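Side-chain contacts in phosphate transporter (Thermotoga maritima MSB8, PDB 6L85), which imports phosphate across the membrane in a process that depends on sodium ions: residues Gly323-Val326 against Asp327-Ala331; Val152-Lys155 against Leu156-Ser160; Phe252-Gly255 against Ala256-Ala260. All blocks are in the same frame, centred on the assembly; numbering follows the deposited sequence.

Contact 1 sits between the other two. Contacts 1 and 2 have centres about 13 Å apart and meet directly, M153 SD lying 3.4 Å from F328 CD1, so helix 129-162 packs on helix 320-339. From contact 1 to contact 3 the centres are about 16 Å apart, and S253 OG of helix 231-258 touches A331 CA at 3.5 Å. Contacts 2 and 3 stay separate, nearest atoms about 13 Å apart. Contact 1 supplies D327 to one sodium ion; contact 3 supplies N257 and D258 to another, next to a bound phosphate. Contact 2 lies further out, partly on the surface, and holds none of the sodium ligands.

Contact 1: Gly323-Val326 against Asp327-Ala331; sequences GFTV and DFSTA. With NA (sodium ion), chain S.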
loop_
_atom_site.group_PDB
_atom_site.type_symbol
_atom_site.label_atom_id
_atom_site.label_comp_id
_atom_site.label_asym_id
_atom_site.label_seq_id
_atom_site.Cartn_x
_atom_site.Cartn_y
_atom_site.Cartn_z
ATOM N N GLY B 323 17.087 -2.116 -17.892
ATOM C CA GLY B 323 15.664 -2.317 -17.658
ATOM C C GLY B 323 15.181 -1.576 -16.424
ATOM O O GLY B 323 14.123 -0.949 -16.438
ATOM N N PHE B 324 15.963 -1.641 -15.340
ATOM C CA PHE B 324 15.747 -0.813 -14.158
ATOM C C PHE B 324 15.586 0.662 -14.526
ATOM O O PHE B 324 14.635 1.326 -14.082
ATOM C CB PHE B 324 16.933 -1.008 -13.206
ATOM C CG PHE B 324 16.826 -0.252 -11.900
ATOM C CD1 PHE B 324 16.214 -0.835 -10.796
ATOM C CD2 PHE B 324 17.384 1.020 -11.762
ATOM C CE1 PHE B 324 16.134 -0.160 -9.579
ATOM C CE2 PHE B 324 17.314 1.694 -10.556
ATOM C CZ PHE B 324 16.681 1.101 -9.458
ATOM N N THR B 325 16.530 1.193 -15.325
ATOM C CA THR B 325 16.506 2.609 -15.711
ATOM C C THR B 325 15.295 2.946 -16.589
ATOM O O THR B 325 14.664 3.994 -16.416
ATOM C CB THR B 325 17.823 2.954 -16.428
ATOM O OG1 THR B 325 18.906 2.839 -15.494
ATOM C CG2 THR B 325 17.820 4.385 -16.998
ATOM N N VAL B 326 14.963 2.066 -17.532
ATOM C CA VAL B 326 13.838 2.285 -18.437
ATOM C C VAL B 326 12.538 2.359 -17.653
ATOM O O VAL B 326 11.698 3.243 -17.874
ATOM C CB VAL B 326 13.786 1.160 -19.491
ATOM C CG1 VAL B 326 12.399 1.076 -20.168
ATOM C CG2 VAL B 326 14.893 1.343 -20.514
ATOM N N ASP B 327 12.352 1.416 -16.730
ATOM C CA ASP B 327 11.150 1.411 -15.907
ATOM C C ASP B 327 11.067 2.645 -15.032
ATOM O O ASP B 327 10.016 3.298 -14.963
ATOM C CB ASP B 327 11.121 0.170 -15.025
ATOM C CG ASP B 327 10.902 -1.100 -15.805
ATOM O OD1 ASP B 327 10.406 -1.034 -16.952
ATOM O OD2 ASP B 327 11.211 -2.179 -15.248
ATOM N N PHE B 328 12.150 2.958 -14.308
ATOM C CA PHE B 328 12.115 4.133 -13.448
ATOM C C PHE B 328 11.723 5.375 -14.239
ATOM O O PHE B 328 10.839 6.140 -13.820
ATOM C CB PHE B 328 13.464 4.350 -12.763
ATOM C CG PHE B 328 13.437 5.470 -11.750
ATOM C CD1 PHE B 328 13.577 6.794 -12.150
ATOM C CD2 PHE B 328 13.197 5.200 -10.408
ATOM C CE1 PHE B 328 13.521 7.833 -11.214
ATOM C CE2 PHE B 328 13.150 6.212 -9.476
ATOM C CZ PHE B 328 13.306 7.537 -9.878
ATOM N N SER B 329 12.370 5.589 -15.396
ATOM C CA SER B 329 12.111 6.804 -16.166
ATOM C C SER B 329 10.697 6.819 -16.721
ATOM O O SER B 329 10.053 7.875 -16.757
ATOM C CB SER B 329 13.124 6.932 -17.307
ATOM O OG SER B 329 14.442 6.804 -16.794
ATOM N N THR B 330 10.208 5.664 -17.186
ATOM C CA THR B 330 8.846 5.578 -17.683
ATOM C C THR B 330 7.843 5.935 -16.596
ATOM O O THR B 330 6.946 6.764 -16.803
ATOM C CB THR B 330 8.576 4.169 -18.185
ATOM O OG1 THR B 330 9.456 3.903 -19.271
ATOM C CG2 THR B 330 7.120 4.037 -18.635
ATOM N N ALA B 331 7.995 5.313 -15.425
ATOM C CA ALA B 331 7.031 5.493 -14.350
ATOM C C ALA B 331 7.041 6.922 -13.849
ATOM O O ALA B 331 5.975 7.501 -13.600
ATOM C CB ALA B 331 7.326 4.519 -13.209
HETATM NA NA NA S . 11.477 -4.289 -14.641
#
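S329 and T330 each turn a hydroxyl back onto the carbonyl one helical turn earlier. T330 OG1 gives its proton to V326 O at 2.7 Å, and S329 OG does the same to T325 O at 2.8 Å. Both hydroxyls stand beside their own backbone N (chi1 -63° for T330, -52° for S329), which brings them within range. Each carbonyl also takes the regular helical N-H of the same residue, T330 N to V326 O at 2.9 Å and S329 N to T325 O at 3.0 Å. Hydroxyl and amide arrive from opposite faces of the carbonyl plane, so two donors grip one oxygen without competing for the same approach. T325 OG1 repeats the pattern towards S321 O. Alongside T330, V326 points the same way and places CG1 4.2 Å from T330 OG1. On another flank D327 carries its carboxylate beside the G323 carbonyl, OD2 3.4 Å from G323 O as two acceptors, while D327 N is bonded to that same oxygen. D327 OD2 binds a sodium ion at 2.2 Å; T29 OG1, S247 OG and Q243 O bind the same ion. D327 OD1 has a hydrogen-bond partner outside this turn, which probably helps to fix the rotation of the carboxylate. Further out, the F324 ring meets F239 edge-to-face, and that of F328 meets F178 in the same way. The stretch is thus a buried transmembrane helix whose hydroxyls are satisfied internally, and whose acidic group, close to a carbonyl oxygen, probably depends on the cation to offset its charge.

Contact 2: Val152-Lys155 against Leu156-Ser160; sequences VMFK and LISLS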
loop_
_atom_site.group_PDB
_atom_site.type_symbol
_atom_site.label_atom_id
_atom_site.label_comp_id
_atom_site.label_asym_id
_atom_site.label_seq_id
_atom_site.Cartn_x
_atom_site.Cartn_y
_atom_site.Cartn_z
ATOM N N VAL B 152 19.932 10.393 -18.864
ATOM C CA VAL B 152 20.591 11.007 -17.714
ATOM C C VAL B 152 20.725 10.007 -16.577
ATOM O O VAL B 152 21.759 9.947 -15.902
ATOM C CB VAL B 152 19.828 12.271 -17.280
ATOM C CG1 VAL B 152 20.471 12.896 -16.042
ATOM C CG2 VAL B 152 19.779 13.265 -18.434
ATOM N N MET B 153 19.701 9.178 -16.367
ATOM C CA MET B 153 19.736 8.250 -15.249
ATOM C C MET B 153 20.755 7.141 -15.483
ATOM O O MET B 153 21.451 6.727 -14.550
ATOM C CB MET B 153 18.346 7.665 -15.011
ATOM C CG MET B 153 18.342 6.571 -13.969
ATOM S SD MET B 153 16.673 6.114 -13.472
ATOM C CE MET B 153 17.071 4.742 -12.390
ATOM N N PHE B 154 20.854 6.633 -16.714
ATOM C CA PHE B 154 21.869 5.619 -16.973
ATOM C C PHE B 154 23.269 6.189 -16.777
ATOM O O PHE B 154 24.163 5.503 -16.252
ATOM C CB PHE B 154 21.731 5.041 -18.372
ATOM C CG PHE B 154 22.425 3.727 -18.514
ATOM C CD1 PHE B 154 21.998 2.622 -17.759
ATOM C CD2 PHE B 154 23.537 3.591 -19.340
ATOM C CE1 PHE B 154 22.666 1.392 -17.853
ATOM C CE2 PHE B 154 24.200 2.375 -19.450
ATOM C CZ PHE B 154 23.766 1.272 -18.703
ATOM N N LYS B 155 23.468 7.459 -17.154
ATOM C CA LYS B 155 24.729 8.137 -16.835
ATOM C C LYS B 155 24.966 8.230 -15.334
ATOM O O LYS B 155 26.093 8.033 -14.865
ATOM C CB LYS B 155 24.731 9.542 -17.468
ATOM C CG LYS B 155 25.774 10.529 -16.924
ATOM C CD LYS B 155 25.355 11.287 -15.648
ATOM C CE LYS B 155 24.496 12.477 -16.016
ATOM N NZ LYS B 155 24.143 13.311 -14.846
ATOM N N LEU B 156 23.922 8.552 -14.570
ATOM C CA LEU B 156 24.041 8.564 -13.110
ATOM C C LEU B 156 24.458 7.205 -12.569
ATOM O O LEU B 156 25.237 7.121 -11.612
ATOM C CB LEU B 156 22.715 8.938 -12.456
ATOM C CG LEU B 156 22.576 10.352 -11.902
ATOM C CD1 LEU B 156 22.557 11.285 -13.077
ATOM C CD2 LEU B 156 21.316 10.513 -11.018
ATOM N N ILE B 157 23.874 6.137 -13.110
ATOM C CA ILE B 157 24.203 4.786 -12.654
ATOM C C ILE B 157 25.679 4.494 -12.917
ATOM O O ILE B 157 26.409 4.023 -12.034
ATOM C CB ILE B 157 23.299 3.749 -13.349
ATOM C CG1 ILE B 157 21.807 4.033 -13.095
ATOM C CG2 ILE B 157 23.710 2.334 -12.966
ATOM C CD1 ILE B 157 21.354 3.762 -11.696
ATOM N N SER B 158 26.138 4.776 -14.142
ATOM C CA SER B 158 27.548 4.573 -14.488
ATOM C C SER B 158 28.464 5.352 -13.551
ATOM O O SER B 158 29.384 4.789 -12.945
ATOM C CB SER B 158 27.789 4.986 -15.940
ATOM O OG SER B 158 26.992 4.190 -16.803
ATOM N N LEU B 159 28.199 6.649 -13.405
ATOM C CA LEU B 159 28.987 7.518 -12.540
ATOM C C LEU B 159 29.009 7.027 -11.089
ATOM O O LEU B 159 30.066 6.997 -10.450
ATOM C CB LEU B 159 28.386 8.923 -12.624
ATOM C CG LEU B 159 28.937 10.135 -11.889
ATOM C CD1 LEU B 159 28.671 11.316 -12.783
ATOM C CD2 LEU B 159 28.261 10.359 -10.544
ATOM N N SER B 160 27.852 6.638 -10.546
ATOM C CA SER B 160 27.753 6.354 -9.124
ATOM C C SER B 160 27.941 4.888 -8.791
ATOM O O SER B 160 28.210 4.566 -7.628
ATOM C CB SER B 160 26.396 6.835 -8.584
ATOM O OG SER B 160 25.334 6.021 -9.079
#
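M153 and I157 form the closely packed side of this helical turn. I157 CG1 rests 3.1 Å from M153 O and 4.4 Å from M153 CG, with CG1 held beside its own backbone N (chi1 -58°) and so folded back over the preceding turn. Both residues are buried against F178 of helix 167-194. F154 leans instead on S321 and R322 of helix 320-339, and S158 OG stands over one face of its ring, 4.3 Å from CE2. The same hydroxyl is 3.2 Å from F154 O, though a second acceptor competes for that single proton, so the bond is uncertain.

The surface side is looser. V152 and L156 run side by side with CG1 and CD1 4.0 Å apart, an ordinary apolar contact. K155 lies across L156, two successive kinks (chi2 -84°, chi3 -83°) folding its chain back over the leucine; the 3.1 Å from K155 NZ to L156 CD1 is too close for an ammonium group and a methyl, which leaves that placement doubtful. S160 OG and S160 N both donate to L156 O, at 2.8 and 2.9 Å, from opposite faces of the carbonyl; the helix widens into a pi-type turn at 158-160. Apolar M153 and I157 thus join helix 129-162 to its neighbours on the buried side, while exposed V152 and K155 lie on the surface.

Contact 3: Phe252-Gly255 against Ala256-Ala260; sequences FSHG and ANDVA. With NA (sodium ion), chain R.
H254 and D258 meet one helical turn apart, where D258 also grips a sodium ion through OD1 at 2.3 Å. N257 OD1 coordinates the same ion at 2.3 Å. A water that is also a ligand of the ion donates a hydrogen bond to N257 O, so N257 serves the site both directly and through water. T107 OG1 and I344 O supply the remaining ligands. The N257 side chain extends away from its own N (chi1 -160°), carrying the amide to the metal; N257 ND2, bonded to L342 O and S338 OG, keeps that amide from turning over. The other carboxylate oxygen, D258 OD2, lies 3.0 Å from H254 NE2 and close to a bound phosphate ion. Both ring nitrogens of H254 are hydrogen-bonded, ND1 to E49 OE1 and NE2 to D22 OD2. G255-A260 reads GANDVA, part of the signature GANDVAN of the phosphate transporter family, which recurs in the first helix, where N21 and D22 serve another sodium ion. This doubling is consistent with the internal repeat of the family and brings D22 and D258, equivalent positions of the two copies, to the same nitrogen of H254. D258 CB packs over one face of the H254 imidazole in a CH-pi contact, 4.0 Å from the ring centroid and displaced toward the rim, with the carboxylate plane turned 58° from the ring. Further along the chain, V259 CB and CG1 each come to 3.4 Å from G255 O, while V259 N donates to that oxygen. A256 CB, 3.5 Å from S253 O, leans towards F56 of helix 38-56, and V259 meets A53 of the same helix.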
loop_
_atom_site.group_PDB
_atom_site.type_symbol
_atom_site.label_atom_id
_atom_site.label_comp_id
_atom_site.label_asym_id
_atom_site.label_seq_id
_atom_site.Cartn_x
_atom_site.Cartn_y
_atom_site.Cartn_z
ATOM N N PHE B 252 1.875 0.662 -11.407
ATOM C CA PHE B 252 1.135 1.643 -10.630
ATOM C C PHE B 252 0.878 2.897 -11.454
ATOM O O PHE B 252 -0.258 3.395 -11.522
ATOM C CB PHE B 252 1.942 1.974 -9.366
ATOM C CG PHE B 252 1.293 2.988 -8.457
ATOM C CD1 PHE B 252 1.449 4.352 -8.681
ATOM C CD2 PHE B 252 0.548 2.577 -7.358
ATOM C CE1 PHE B 252 0.860 5.294 -7.838
ATOM C CE2 PHE B 252 -0.046 3.518 -6.500
ATOM C CZ PHE B 252 0.115 4.870 -6.745
ATOM N N SER B 253 1.938 3.433 -12.073
ATOM C CA SER B 253 1.786 4.682 -12.811
ATOM C C SER B 253 0.920 4.476 -14.049
ATOM O O SER B 253 0.182 5.374 -14.458
ATOM C CB SER B 253 3.163 5.233 -13.170
ATOM O OG SER B 253 3.678 4.514 -14.260
ATOM N N HIS B 254 0.927 3.263 -14.589
ATOM C CA HIS B 254 0.073 2.955 -15.724
ATOM C C HIS B 254 -1.398 2.961 -15.322
ATOM O O HIS B 254 -2.239 3.535 -16.029
ATOM C CB HIS B 254 0.450 1.605 -16.333
ATOM C CG HIS B 254 -0.464 1.215 -17.436
ATOM N ND1 HIS B 254 -1.578 0.436 -17.232
ATOM C CD2 HIS B 254 -0.486 1.573 -18.742
ATOM C CE1 HIS B 254 -2.243 0.312 -18.368
ATOM N NE2 HIS B 254 -1.608 1.008 -19.298
ATOM N N GLY B 255 -1.733 2.286 -14.213
ATOM C CA GLY B 255 -3.091 2.368 -13.691
ATOM C C GLY B 255 -3.519 3.801 -13.435
ATOM O O GLY B 255 -4.625 4.198 -13.802
ATOM N N ALA B 256 -2.607 4.609 -12.880
ATOM C CA ALA B 256 -2.922 5.992 -12.547
ATOM C C ALA B 256 -3.246 6.827 -13.799
ATOM O O ALA B 256 -4.226 7.586 -13.814
ATOM C CB ALA B 256 -1.762 6.600 -11.762
ATOM N N ASN B 257 -2.463 6.668 -14.871
ATOM C CA ASN B 257 -2.698 7.491 -16.057
ATOM C C ASN B 257 -3.794 6.925 -16.950
ATOM O O ASN B 257 -4.562 7.694 -17.538
ATOM C CB ASN B 257 -1.405 7.663 -16.882
ATOM C CG ASN B 257 -1.473 8.877 -17.834
ATOM O OD1 ASN B 257 -1.836 8.737 -18.994
ATOM N ND2 ASN B 257 -1.176 10.062 -17.320
ATOM N N ASP B 258 -3.912 5.602 -17.051
ATOM C CA ASP B 258 -4.756 5.007 -18.072
ATOM C C ASP B 258 -6.121 4.530 -17.581
ATOM O O ASP B 258 -6.961 4.215 -18.434
ATOM C CB ASP B 258 -4.044 3.817 -18.721
ATOM C CG ASP B 258 -3.058 4.232 -19.815
ATOM O OD1 ASP B 258 -2.557 5.366 -19.819
ATOM O OD2 ASP B 258 -2.752 3.374 -20.651
ATOM N N VAL B 259 -6.376 4.432 -16.262
ATOM C CA VAL B 259 -7.741 4.035 -15.906
ATOM C C VAL B 259 -8.729 5.038 -16.487
ATOM O O VAL B 259 -9.825 4.658 -16.895
ATOM C CB VAL B 259 -7.931 3.841 -14.379
ATOM C CG1 VAL B 259 -7.900 5.182 -13.612
ATOM C CG2 VAL B 259 -9.259 3.064 -14.097
ATOM N N ALA B 260 -8.319 6.302 -16.613
ATOM C CA ALA B 260 -9.117 7.330 -17.284
ATOM C C ALA B 260 -9.651 6.899 -18.647
ATOM O O ALA B 260 -10.762 7.292 -19.008
ATOM C CB ALA B 260 -8.300 8.615 -17.458
HETATM NA NA NA R . -2.762 7.469 -20.655
HETATM O O HOH W 1 -4.833 8.303 -20.241
#